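Local coordinates for uncharacterized protein (Methanothermobacter thermautotrophicus, PDB 1L1S) that is of unknown function but belongs to the DsrE/DsrF-like family, small alpha/beta proteins whose better-known relatives take part in sulfur metabolism, at residues A[3-13]-A[34-45]; A[49-60]-A[81-90]. All coordinates share one frame; numbering follows the deposited sequence.

Contact 1 pairs the neighbouring parallel strands 4-10 and 35-41 near the middle of the molecule, its centre about 4 Å from the centre of the chain. Contact 2 lies further out, about 11 Å from that centre, where residues 49-60, leading into helix 56-64, meet the loop 81-90 that runs to strand 91-93. The two centres are about 15 Å apart, and contact 1 closes along the chain before contact 2 opens. They touch where Ala41 CB, at the C-terminal end of strand 35-41, packs 4.0 Å from Leu49 CD1, and where Asp13 O lies 4.0 Å from Tyr55 OH. Contact 1 also reaches both other subunits of the trimeric assembly, whereas no other chain of the assembly touches contact 2.

Contact 1: residues A[3-13]-A[34-45]; sequences DYRVVFHIDED and SVRIEVVAYSMG
His9 and Tyr42 are brought together by their first torsions: the imidazole of His9 swings away from the backbone N, nearly trans to it (chi1 166°), while the ring of Tyr42 is tucked between backbone N and carbonyl carbon (chi1 60°). Their rings meet obliquely, planes 32° apart, leaving His9 NE2 2.9 Å from Tyr42 OH. The imidazole is held at both nitrogens: NE2 donates to Asp11 OD1 from above the carboxylate plane (3.1 Å), and ND1 bonds Tyr110 OH. Asp11 CB lies over a face of the Tyr42 ring, a CH-pi contact 4.1 Å from the centroid.

Eight backbone hydrogen bonds join the strands, from Tyr4 N to Ser34 O through Tyr42 N to Ile10 O. On one face Val7 CG2 presses tightly on Val40 CG2 (3.5 Å), and buried Glu38 is satisfied by Arg68, His99 and Arg103. On the other, Ile37 CG2 reaches the edge of the Phe8 ring at CD1 (3.7 Å), and Ile10 CG2 meets Ala41 CB (3.5 Å); Phe8 also packs on helix 15-31. Leu20 of the second subunit packs on Asp11 and Tyr42. Strand 4-10, helix 15-31 and strand 35-41 form a beta-alpha-beta unit, the building block of a parallel alpha/beta fold.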
loop_
_atom_site.group_PDB
_atom_site.type_symbol
_atom_site.label_atom_id
_atom_site.label_comp_id
_atom_site.label_asym_id
_atom_site.label_seq_id
_atom_site.Cartn_x
_atom_site.Cartn_y
_atom_site.Cartn_z
ATOM N N ASP A 3 7.331 13.449 -17.485
ATOM C CA ASP A 3 8.065 13.349 -16.191
ATOM C C ASP A 3 7.484 12.265 -15.272
ATOM O O ASP A 3 7.543 11.073 -15.591
ATOM C CB ASP A 3 8.024 14.689 -15.462
ATOM C CG ASP A 3 9.300 14.978 -14.704
ATOM O OD1 ASP A 3 9.270 15.838 -13.802
ATOM O OD2 ASP A 3 10.338 14.359 -15.019
ATOM N N TYR A 4 6.916 12.673 -14.137
ATOM C CA TYR A 4 6.372 11.708 -13.188
ATOM C C TYR A 4 5.033 11.103 -13.578
ATOM O O TYR A 4 4.161 11.770 -14.139
ATOM C CB TYR A 4 6.254 12.322 -11.793
ATOM C CG TYR A 4 7.572 12.753 -11.213
ATOM C CD1 TYR A 4 7.945 14.095 -11.212
ATOM C CD2 TYR A 4 8.455 11.823 -10.671
ATOM C CE1 TYR A 4 9.169 14.507 -10.680
ATOM C CE2 TYR A 4 9.679 12.218 -10.140
ATOM C CZ TYR A 4 10.028 13.565 -10.146
ATOM O OH TYR A 4 11.220 13.977 -9.609
ATOM N N ARG A 5 4.894 9.821 -13.266
ATOM C CA ARG A 5 3.683 9.066 -13.563
ATOM C C ARG A 5 3.332 8.261 -12.325
ATOM O O ARG A 5 4.154 7.488 -11.813
ATOM C CB ARG A 5 3.934 8.124 -14.736
ATOM C CG ARG A 5 4.266 8.824 -16.047
ATOM C CD ARG A 5 4.706 7.788 -17.063
ATOM N NE ARG A 5 5.878 7.081 -16.562
ATOM C CZ ARG A 5 6.372 5.970 -17.093
ATOM N NH1 ARG A 5 5.798 5.423 -18.157
ATOM N NH2 ARG A 5 7.441 5.407 -16.549
ATOM N N VAL A 6 2.108 8.426 -11.849
ATOM C CA VAL A 6 1.684 7.727 -10.651
ATOM C C VAL A 6 0.231 7.279 -10.684
ATOM O O VAL A 6 -0.656 7.985 -11.170
ATOM C CB VAL A 6 1.932 8.624 -9.396
ATOM C CG1 VAL A 6 1.393 9.997 -9.636
ATOM C CG2 VAL A 6 1.282 8.023 -8.151
ATOM N N VAL A 7 0.001 6.087 -10.156
ATOM C CA VAL A 7 -1.330 5.530 -10.082
ATOM C C VAL A 7 -1.680 5.285 -8.612
ATOM O O VAL A 7 -0.907 4.651 -7.869
ATOM C CB VAL A 7 -1.430 4.195 -10.887
ATOM C CG1 VAL A 7 -0.369 3.218 -10.427
ATOM C CG2 VAL A 7 -2.805 3.577 -10.710
ATOM N N PHE A 8 -2.827 5.821 -8.198
ATOM C CA PHE A 8 -3.326 5.653 -6.835
ATOM C C PHE A 8 -4.250 4.466 -6.789
ATOM O O PHE A 8 -4.904 4.134 -7.774
ATOM C CB PHE A 8 -4.091 6.872 -6.346
ATOM C CG PHE A 8 -3.218 8.036 -5.998
ATOM C CD1 PHE A 8 -2.709 8.855 -6.989
ATOM C CD2 PHE A 8 -2.922 8.322 -4.665
ATOM C CE1 PHE A 8 -1.911 9.960 -6.661
ATOM C CE2 PHE A 8 -2.130 9.419 -4.318
ATOM C CZ PHE A 8 -1.626 10.239 -5.317
ATOM N N HIS A 9 -4.304 3.839 -5.626
ATOM C CA HIS A 9 -5.114 2.651 -5.422
ATOM C C HIS A 9 -6.022 2.857 -4.230
ATOM O O HIS A 9 -5.557 3.162 -3.141
ATOM C CB HIS A 9 -4.158 1.472 -5.195
ATOM C CG HIS A 9 -4.792 0.232 -4.648
ATOM N ND1 HIS A 9 -4.049 -0.885 -4.324
ATOM C CD2 HIS A 9 -6.077 -0.072 -4.345
ATOM C CE1 HIS A 9 -4.846 -1.821 -3.843
ATOM N NE2 HIS A 9 -6.081 -1.355 -3.843
ATOM N N ILE A 10 -7.322 2.720 -4.448
ATOM C CA ILE A 10 -8.276 2.830 -3.357
ATOM C C ILE A 10 -9.326 1.728 -3.505
ATOM O O ILE A 10 -9.881 1.535 -4.580
ATOM C CB ILE A 10 -8.940 4.215 -3.336
ATOM C CG1 ILE A 10 -9.791 4.355 -2.080
ATOM C CG2 ILE A 10 -9.769 4.445 -4.600
ATOM C CD1 ILE A 10 -10.366 5.747 -1.933
ATOM N N ASP A 11 -9.567 0.976 -2.437
ATOM C CA ASP A 11 -10.562 -0.086 -2.488
ATOM C C ASP A 11 -11.567 -0.025 -1.334
ATOM O O ASP A 11 -12.246 -1.007 -1.036
ATOM C CB ASP A 11 -9.880 -1.466 -2.552
ATOM C CG ASP A 11 -8.839 -1.676 -1.444
ATOM O OD1 ASP A 11 -7.916 -2.503 -1.645
ATOM O OD2 ASP A 11 -8.936 -1.033 -0.378
ATOM N N GLU A 12 -11.659 1.134 -0.695
ATOM C CA GLU A 12 -12.593 1.344 0.416
ATOM C C GLU A 12 -13.319 2.648 0.107
ATOM O O GLU A 12 -12.868 3.417 -0.738
ATOM C CB GLU A 12 -11.830 1.480 1.746
ATOM C CG GLU A 12 -10.835 0.341 1.992
ATOM C CD GLU A 12 -9.844 0.619 3.126
ATOM O OE1 GLU A 12 -10.186 0.370 4.306
ATOM O OE2 GLU A 12 -8.721 1.092 2.832
ATOM N N ASP A 13 -14.440 2.902 0.774
ATOM C CA ASP A 13 -15.161 4.145 0.523
ATOM C C ASP A 13 -15.451 4.939 1.793
ATOM O O ASP A 13 -16.261 5.864 1.781
ATOM C CB ASP A 13 -16.457 3.875 -0.255
ATOM C CG ASP A 13 -17.474 3.076 0.544
ATOM O OD1 ASP A 13 -17.077 2.310 1.444
ATOM O OD2 ASP A 13 -18.684 3.198 0.251
ATOM N N SER A 34 5.628 18.429 -13.200
ATOM C CA SER A 34 4.927 17.654 -14.211
ATOM C C SER A 34 4.594 16.235 -13.743
ATOM O O SER A 34 5.491 15.433 -13.461
ATOM C CB SER A 34 5.796 17.577 -15.465
ATOM O OG SER A 34 5.277 16.635 -16.381
ATOM N N VAL A 35 3.305 15.923 -13.662
ATOM C CA VAL A 35 2.911 14.589 -13.241
ATOM C C VAL A 35 1.616 14.115 -13.864
ATOM O O VAL A 35 0.632 14.849 -13.954
ATOM C CB VAL A 35 2.757 14.480 -11.717
ATOM C CG1 VAL A 35 1.629 15.387 -11.224
ATOM C CG2 VAL A 35 2.480 13.039 -11.346
ATOM N N ARG A 36 1.644 12.864 -14.290
ATOM C CA ARG A 36 0.491 12.232 -14.884
ATOM C C ARG A 36 -0.095 11.353 -13.769
ATOM O O ARG A 36 0.615 10.551 -13.155
ATOM C CB ARG A 36 0.944 11.404 -16.081
ATOM C CG ARG A 36 -0.171 10.777 -16.862
ATOM C CD ARG A 36 0.364 10.202 -18.152
ATOM N NE ARG A 36 -0.680 9.467 -18.855
ATOM C CZ ARG A 36 -0.448 8.582 -19.812
ATOM N NH1 ARG A 36 0.800 8.321 -20.189
ATOM N NH2 ARG A 36 -1.465 7.935 -20.368
ATOM N N ILE A 37 -1.384 11.522 -13.495
ATOM C CA ILE A 37 -2.025 10.763 -12.430
ATOM C C ILE A 37 -3.253 9.937 -12.818
ATOM O O ILE A 37 -4.140 10.424 -13.519
ATOM C CB ILE A 37 -2.511 11.684 -11.300
ATOM C CG1 ILE A 37 -1.390 12.612 -10.820
ATOM C CG2 ILE A 37 -3.036 10.837 -10.143
ATOM C CD1 ILE A 37 -1.838 13.541 -9.670
ATOM N N GLU A 38 -3.310 8.706 -12.308
ATOM C CA GLU A 38 -4.456 7.830 -12.511
ATOM C C GLU A 38 -4.904 7.309 -11.161
ATOM O O GLU A 38 -4.081 7.006 -10.300
ATOM C CB GLU A 38 -4.122 6.647 -13.415
ATOM C CG GLU A 38 -3.778 7.046 -14.843
ATOM C CD GLU A 38 -3.748 5.856 -15.785
ATOM O OE1 GLU A 38 -3.477 4.727 -15.308
ATOM O OE2 GLU A 38 -3.986 6.054 -16.998
ATOM N N VAL A 39 -6.214 7.218 -10.974
ATOM C CA VAL A 39 -6.781 6.721 -9.732
ATOM C C VAL A 39 -7.607 5.470 -10.038
ATOM O O VAL A 39 -8.635 5.535 -10.726
ATOM C CB VAL A 39 -7.688 7.770 -9.066
ATOM C CG1 VAL A 39 -8.277 7.212 -7.802
ATOM C CG2 VAL A 39 -6.902 9.028 -8.750
ATOM N N VAL A 40 -7.139 4.336 -9.521
ATOM C CA VAL A 40 -7.801 3.064 -9.719
ATOM C C VAL A 40 -8.581 2.690 -8.468
ATOM O O VAL A 40 -8.008 2.495 -7.388
ATOM C CB VAL A 40 -6.787 1.938 -10.016
ATOM C CG1 VAL A 40 -7.526 0.602 -10.190
ATOM C CG2 VAL A 40 -5.988 2.273 -11.262
ATOM N N ALA A 41 -9.893 2.577 -8.629
ATOM C CA ALA A 41 -10.772 2.247 -7.530
ATOM C C ALA A 41 -11.513 0.956 -7.817
ATOM O O ALA A 41 -12.085 0.794 -8.901
ATOM C CB ALA A 41 -11.772 3.372 -7.324
ATOM N N TYR A 42 -11.485 0.021 -6.873
ATOM C CA TYR A 42 -12.229 -1.216 -7.055
ATOM C C TYR A 42 -12.890 -1.597 -5.732
ATOM O O TYR A 42 -12.699 -0.911 -4.731
ATOM C CB TYR A 42 -11.345 -2.333 -7.637
ATOM C CG TYR A 42 -10.135 -2.758 -6.830
ATOM C CD1 TYR A 42 -10.259 -3.644 -5.757
ATOM C CD2 TYR A 42 -8.857 -2.317 -7.174
ATOM C CE1 TYR A 42 -9.134 -4.089 -5.050
ATOM C CE2 TYR A 42 -7.721 -2.753 -6.471
ATOM C CZ TYR A 42 -7.870 -3.638 -5.412
ATOM O OH TYR A 42 -6.755 -4.072 -4.709
ATOM N N SER A 43 -13.678 -2.668 -5.742
ATOM C CA SER A 43 -14.429 -3.098 -4.569
ATOM C C SER A 43 -15.256 -1.905 -4.096
ATOM O O SER A 43 -15.764 -1.131 -4.913
ATOM C CB SER A 43 -13.496 -3.578 -3.459
ATOM O OG SER A 43 -14.237 -3.994 -2.315
HETATM N N MSE A 44 -15.377 -1.734 -2.788
HETATM C CA MSE A 44 -16.163 -0.637 -2.240
HETATM C C MSE A 44 -15.698 0.709 -2.775
HETATM O O MSE A 44 -16.475 1.659 -2.863
HETATM C CB MSE A 44 -16.082 -0.661 -0.716
HETATM C CG MSE A 44 -16.726 -1.905 -0.110
HETATM SE SE MSE A 44 -18.578 -2.057 -0.710
HETATM C CE MSE A 44 -19.336 -0.706 0.480
ATOM N N GLY A 45 -14.421 0.775 -3.137
ATOM C CA GLY A 45 -13.863 2.001 -3.676
ATOM C C GLY A 45 -14.576 2.541 -4.909
ATOM O O GLY A 45 -14.572 3.746 -5.150
#

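Contact 2: residues A[49-60]-A[81-90]; sequences LRRDSEYSGDVS and MDGDDLLEGV
Two backbone hydrogen bonds flank Arg50 and tie the two segments together: Leu87 N donates to Leu49 O in an almost straight line (3.0 Å, 179° at the hydrogen), and Arg51 N donates to Asp85 O (3.0 Å). Arg50 and Leu86 form a single bridge.

Charged side chains supply the second kind of contact. The Arg51 chain bends at chi3 (-64°) and brings its guanidinium end-on to the Asp84 carbonyl, with NH1 at 2.8 Å and NH2 at 3.1 Å from Asp84 O, which lies close to the guanidinium plane. Arg50 sets a guanidinium face against selenomethionine Met81, whose CG is 3.6 Å from NH2. A water accepts a weak bond from Arg50 NH1 and donates to Asp85 O.

Apolar contacts turn toward helix 56-64 and the sheet. The Leu87 and Val59 side chains slide past each other in opposite directions, Leu87 CD2 3.7 Å from Val59 CG1, while Leu49 CD1 meets Val90 CG1 (3.6 Å). Leu49 and Val59 continue onto Phe69 of strand 68-72.

Arg51 thus grips a backbone carbonyl, whereas Arg50 reaches one only through water; the polar hold on loop 81-90 falls on main-chain carbonyls and the Leu87 N-H, while leucines and valines supply the apolar part.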
loop_
_atom_site.group_PDB
_atom_site.type_symbol
_atom_site.label_atom_id
_atom_site.label_comp_id
_atom_site.label_asym_id
_atom_site.label_seq_id
_atom_site.Cartn_x
_atom_site.Cartn_y
_atom_site.Cartn_z
ATOM N N LEU A 49 -16.815 6.588 -7.447
ATOM C CA LEU A 49 -16.921 7.023 -8.831
ATOM C C LEU A 49 -18.360 7.044 -9.373
ATOM O O LEU A 49 -18.565 7.322 -10.551
ATOM C CB LEU A 49 -16.041 6.131 -9.713
ATOM C CG LEU A 49 -14.586 5.930 -9.259
ATOM C CD1 LEU A 49 -13.829 5.116 -10.296
ATOM C CD2 LEU A 49 -13.918 7.294 -9.059
ATOM N N ARG A 50 -19.343 6.747 -8.519
ATOM C CA ARG A 50 -20.762 6.738 -8.920
ATOM C C ARG A 50 -21.269 8.147 -9.217
ATOM O O ARG A 50 -20.782 9.119 -8.653
ATOM C CB ARG A 50 -21.648 6.181 -7.803
ATOM C CG ARG A 50 -21.669 4.684 -7.618
ATOM C CD ARG A 50 -22.520 4.339 -6.395
ATOM N NE ARG A 50 -23.144 3.028 -6.511
ATOM C CZ ARG A 50 -24.180 2.756 -7.302
ATOM N NH1 ARG A 50 -24.729 3.706 -8.042
ATOM N NH2 ARG A 50 -24.643 1.518 -7.387
ATOM N N ARG A 51 -22.275 8.251 -10.080
ATOM C CA ARG A 51 -22.847 9.554 -10.399
ATOM C C ARG A 51 -23.502 10.167 -9.153
ATOM O O ARG A 51 -23.414 11.370 -8.925
ATOM C CB ARG A 51 -23.894 9.433 -11.517
ATOM C CG ARG A 51 -24.516 10.780 -11.910
ATOM C CD ARG A 51 -25.567 10.667 -13.026
ATOM N NE ARG A 51 -24.999 10.206 -14.292
ATOM C CZ ARG A 51 -24.984 8.942 -14.699
ATOM N NH1 ARG A 51 -25.519 7.991 -13.940
ATOM N NH2 ARG A 51 -24.425 8.628 -15.862
ATOM N N ASP A 52 -24.142 9.331 -8.344
ATOM C CA ASP A 52 -24.817 9.810 -7.141
ATOM C C ASP A 52 -23.905 9.923 -5.919
ATOM O O ASP A 52 -24.375 10.045 -4.796
ATOM C CB ASP A 52 -26.001 8.895 -6.812
ATOM C CG ASP A 52 -25.578 7.448 -6.536
ATOM O OD1 ASP A 52 -26.474 6.573 -6.475
ATOM O OD2 ASP A 52 -24.364 7.181 -6.367
ATOM N N SER A 53 -22.599 9.899 -6.143
ATOM C CA SER A 53 -21.654 9.982 -5.045
ATOM C C SER A 53 -21.487 11.391 -4.512
ATOM O O SER A 53 -21.508 12.360 -5.262
ATOM C CB SER A 53 -20.293 9.443 -5.490
ATOM O OG SER A 53 -19.317 9.635 -4.485
ATOM N N GLU A 54 -21.322 11.488 -3.200
ATOM C CA GLU A 54 -21.115 12.761 -2.516
ATOM C C GLU A 54 -19.773 13.371 -2.927
ATOM O O GLU A 54 -19.501 14.536 -2.653
ATOM C CB GLU A 54 -21.107 12.521 -1.016
ATOM C CG GLU A 54 -20.047 11.511 -0.610
ATOM C CD GLU A 54 -20.220 11.007 0.808
ATOM O OE1 GLU A 54 -19.960 11.786 1.756
ATOM O OE2 GLU A 54 -20.623 9.831 0.973
ATOM N N TYR A 55 -18.932 12.579 -3.586
ATOM C CA TYR A 55 -17.620 13.058 -4.010
ATOM C C TYR A 55 -17.581 13.415 -5.494
ATOM O O TYR A 55 -16.512 13.717 -6.038
ATOM C CB TYR A 55 -16.559 11.988 -3.732
ATOM C CG TYR A 55 -16.568 11.422 -2.327
ATOM C CD1 TYR A 55 -17.142 10.173 -2.058
ATOM C CD2 TYR A 55 -15.979 12.120 -1.273
ATOM C CE1 TYR A 55 -17.122 9.631 -0.769
ATOM C CE2 TYR A 55 -15.949 11.594 0.022
ATOM C CZ TYR A 55 -16.517 10.353 0.270
ATOM O OH TYR A 55 -16.474 9.828 1.544
ATOM N N SER A 56 -18.741 13.367 -6.147
ATOM C CA SER A 56 -18.834 13.664 -7.574
ATOM C C SER A 56 -18.222 15.007 -7.956
ATOM O O SER A 56 -17.556 15.113 -8.979
ATOM C CB SER A 56 -20.294 13.591 -8.041
ATOM O OG SER A 56 -21.154 14.257 -7.133
ATOM N N GLY A 57 -18.440 16.027 -7.136
ATOM C CA GLY A 57 -17.860 17.325 -7.430
ATOM C C GLY A 57 -16.342 17.217 -7.475
ATOM O O GLY A 57 -15.695 17.702 -8.411
ATOM N N ASP A 58 -15.768 16.567 -6.461
ATOM C CA ASP A 58 -14.324 16.398 -6.401
ATOM C C ASP A 58 -13.834 15.569 -7.581
ATOM O O ASP A 58 -12.845 15.922 -8.232
ATOM C CB ASP A 58 -13.912 15.734 -5.079
ATOM C CG ASP A 58 -13.999 16.686 -3.896
ATOM O OD1 ASP A 58 -13.529 17.834 -4.022
ATOM O OD2 ASP A 58 -14.524 16.289 -2.836
ATOM N N VAL A 59 -14.536 14.482 -7.882
ATOM C CA VAL A 59 -14.116 13.647 -9.006
ATOM C C VAL A 59 -14.205 14.360 -10.354
ATOM O O VAL A 59 -13.273 14.287 -11.151
ATOM C CB VAL A 59 -14.920 12.338 -9.068
ATOM C CG1 VAL A 59 -14.597 11.580 -10.337
ATOM C CG2 VAL A 59 -14.587 11.488 -7.877
ATOM N N SER A 60 -15.307 15.063 -10.613
ATOM C CA SER A 60 -15.436 15.752 -11.898
ATOM C C SER A 60 -14.384 16.847 -12.031
ATOM O O SER A 60 -13.764 16.995 -13.083
ATOM C CB SER A 60 -16.831 16.353 -12.071
ATOM O OG SER A 60 -16.958 17.553 -11.329
HETATM N N MSE A 81 -23.375 -3.120 -11.140
HETATM C CA MSE A 81 -23.138 -1.799 -11.685
HETATM C C MSE A 81 -22.680 -1.954 -13.123
HETATM O O MSE A 81 -22.162 -3.007 -13.507
HETATM C CB MSE A 81 -22.038 -1.076 -10.896
HETATM C CG MSE A 81 -22.533 -0.077 -9.874
HETATM SE SE MSE A 81 -21.042 0.710 -8.871
HETATM C CE MSE A 81 -21.068 -0.552 -7.399
ATOM N N ASP A 82 -22.892 -0.916 -13.922
ATOM C CA ASP A 82 -22.426 -0.922 -15.299
ATOM C C ASP A 82 -21.943 0.502 -15.542
ATOM O O ASP A 82 -22.093 1.341 -14.666
ATOM C CB ASP A 82 -23.549 -1.337 -16.267
ATOM C CG ASP A 82 -24.436 -0.182 -16.692
ATOM O OD1 ASP A 82 -25.018 -0.276 -17.792
ATOM O OD2 ASP A 82 -24.565 0.805 -15.944
ATOM N N GLY A 83 -21.363 0.775 -16.704
ATOM C CA GLY A 83 -20.853 2.108 -16.993
ATOM C C GLY A 83 -21.835 3.267 -16.905
ATOM O O GLY A 83 -21.424 4.428 -16.765
ATOM N N ASP A 84 -23.128 2.958 -17.004
ATOM C CA ASP A 84 -24.180 3.967 -16.936
ATOM C C ASP A 84 -24.312 4.528 -15.525
ATOM O O ASP A 84 -24.838 5.623 -15.338
ATOM C CB ASP A 84 -25.520 3.360 -17.379
ATOM C CG ASP A 84 -25.752 3.474 -18.882
ATOM O OD1 ASP A 84 -24.776 3.414 -19.656
ATOM O OD2 ASP A 84 -26.919 3.617 -19.295
ATOM N N ASP A 85 -23.829 3.777 -14.540
ATOM C CA ASP A 85 -23.900 4.206 -13.145
ATOM C C ASP A 85 -22.743 5.136 -12.756
ATOM O O ASP A 85 -22.800 5.806 -11.725
ATOM C CB ASP A 85 -23.881 2.990 -12.206
ATOM C CG ASP A 85 -24.992 1.991 -12.501
ATOM O OD1 ASP A 85 -26.176 2.395 -12.561
ATOM O OD2 ASP A 85 -24.677 0.795 -12.665
ATOM N N LEU A 86 -21.702 5.178 -13.585
ATOM C CA LEU A 86 -20.525 5.993 -13.301
ATOM C C LEU A 86 -20.624 7.433 -13.755
ATOM O O LEU A 86 -21.261 7.742 -14.763
ATOM C CB LEU A 86 -19.285 5.365 -13.943
ATOM C CG LEU A 86 -19.057 3.902 -13.581
ATOM C CD1 LEU A 86 -18.085 3.301 -14.558
ATOM C CD2 LEU A 86 -18.557 3.780 -12.144
ATOM N N LEU A 87 -19.978 8.311 -12.994
ATOM C CA LEU A 87 -19.943 9.732 -13.306
ATOM C C LEU A 87 -19.253 9.904 -14.664
ATOM O O LEU A 87 -18.411 9.093 -15.044
ATOM C CB LEU A 87 -19.155 10.468 -12.220
ATOM C CG LEU A 87 -19.171 11.998 -12.248
ATOM C CD1 LEU A 87 -20.519 12.505 -11.754
ATOM C CD2 LEU A 87 -18.044 12.537 -11.369
ATOM N N GLU A 88 -19.617 10.951 -15.396
ATOM C CA GLU A 88 -19.014 11.209 -16.699
ATOM C C GLU A 88 -17.532 11.531 -16.541
ATOM O O GLU A 88 -17.135 12.251 -15.621
ATOM C CB GLU A 88 -19.709 12.386 -17.389
ATOM C CG GLU A 88 -19.616 13.693 -16.610
ATOM C CD GLU A 88 -20.165 14.893 -17.383
ATOM O OE1 GLU A 88 -19.499 15.349 -18.349
ATOM O OE2 GLU A 88 -21.266 15.379 -17.021
ATOM N N GLY A 89 -16.715 11.003 -17.441
ATOM C CA GLY A 89 -15.292 11.264 -17.356
ATOM C C GLY A 89 -14.547 10.097 -16.749
ATOM O O GLY A 89 -13.347 9.938 -16.958
ATOM N N VAL A 90 -15.256 9.276 -15.983
ATOM C CA VAL A 90 -14.646 8.109 -15.367
ATOM C C VAL A 90 -14.506 7.031 -16.422
ATOM O O VAL A 90 -15.471 6.720 -17.126
ATOM C CB VAL A 90 -15.515 7.542 -14.217
ATOM C CG1 VAL A 90 -14.804 6.344 -13.571
ATOM C CG2 VAL A 90 -15.785 8.625 -13.187
HETATM O O HOH W 1 -24.931 5.943 -9.665
#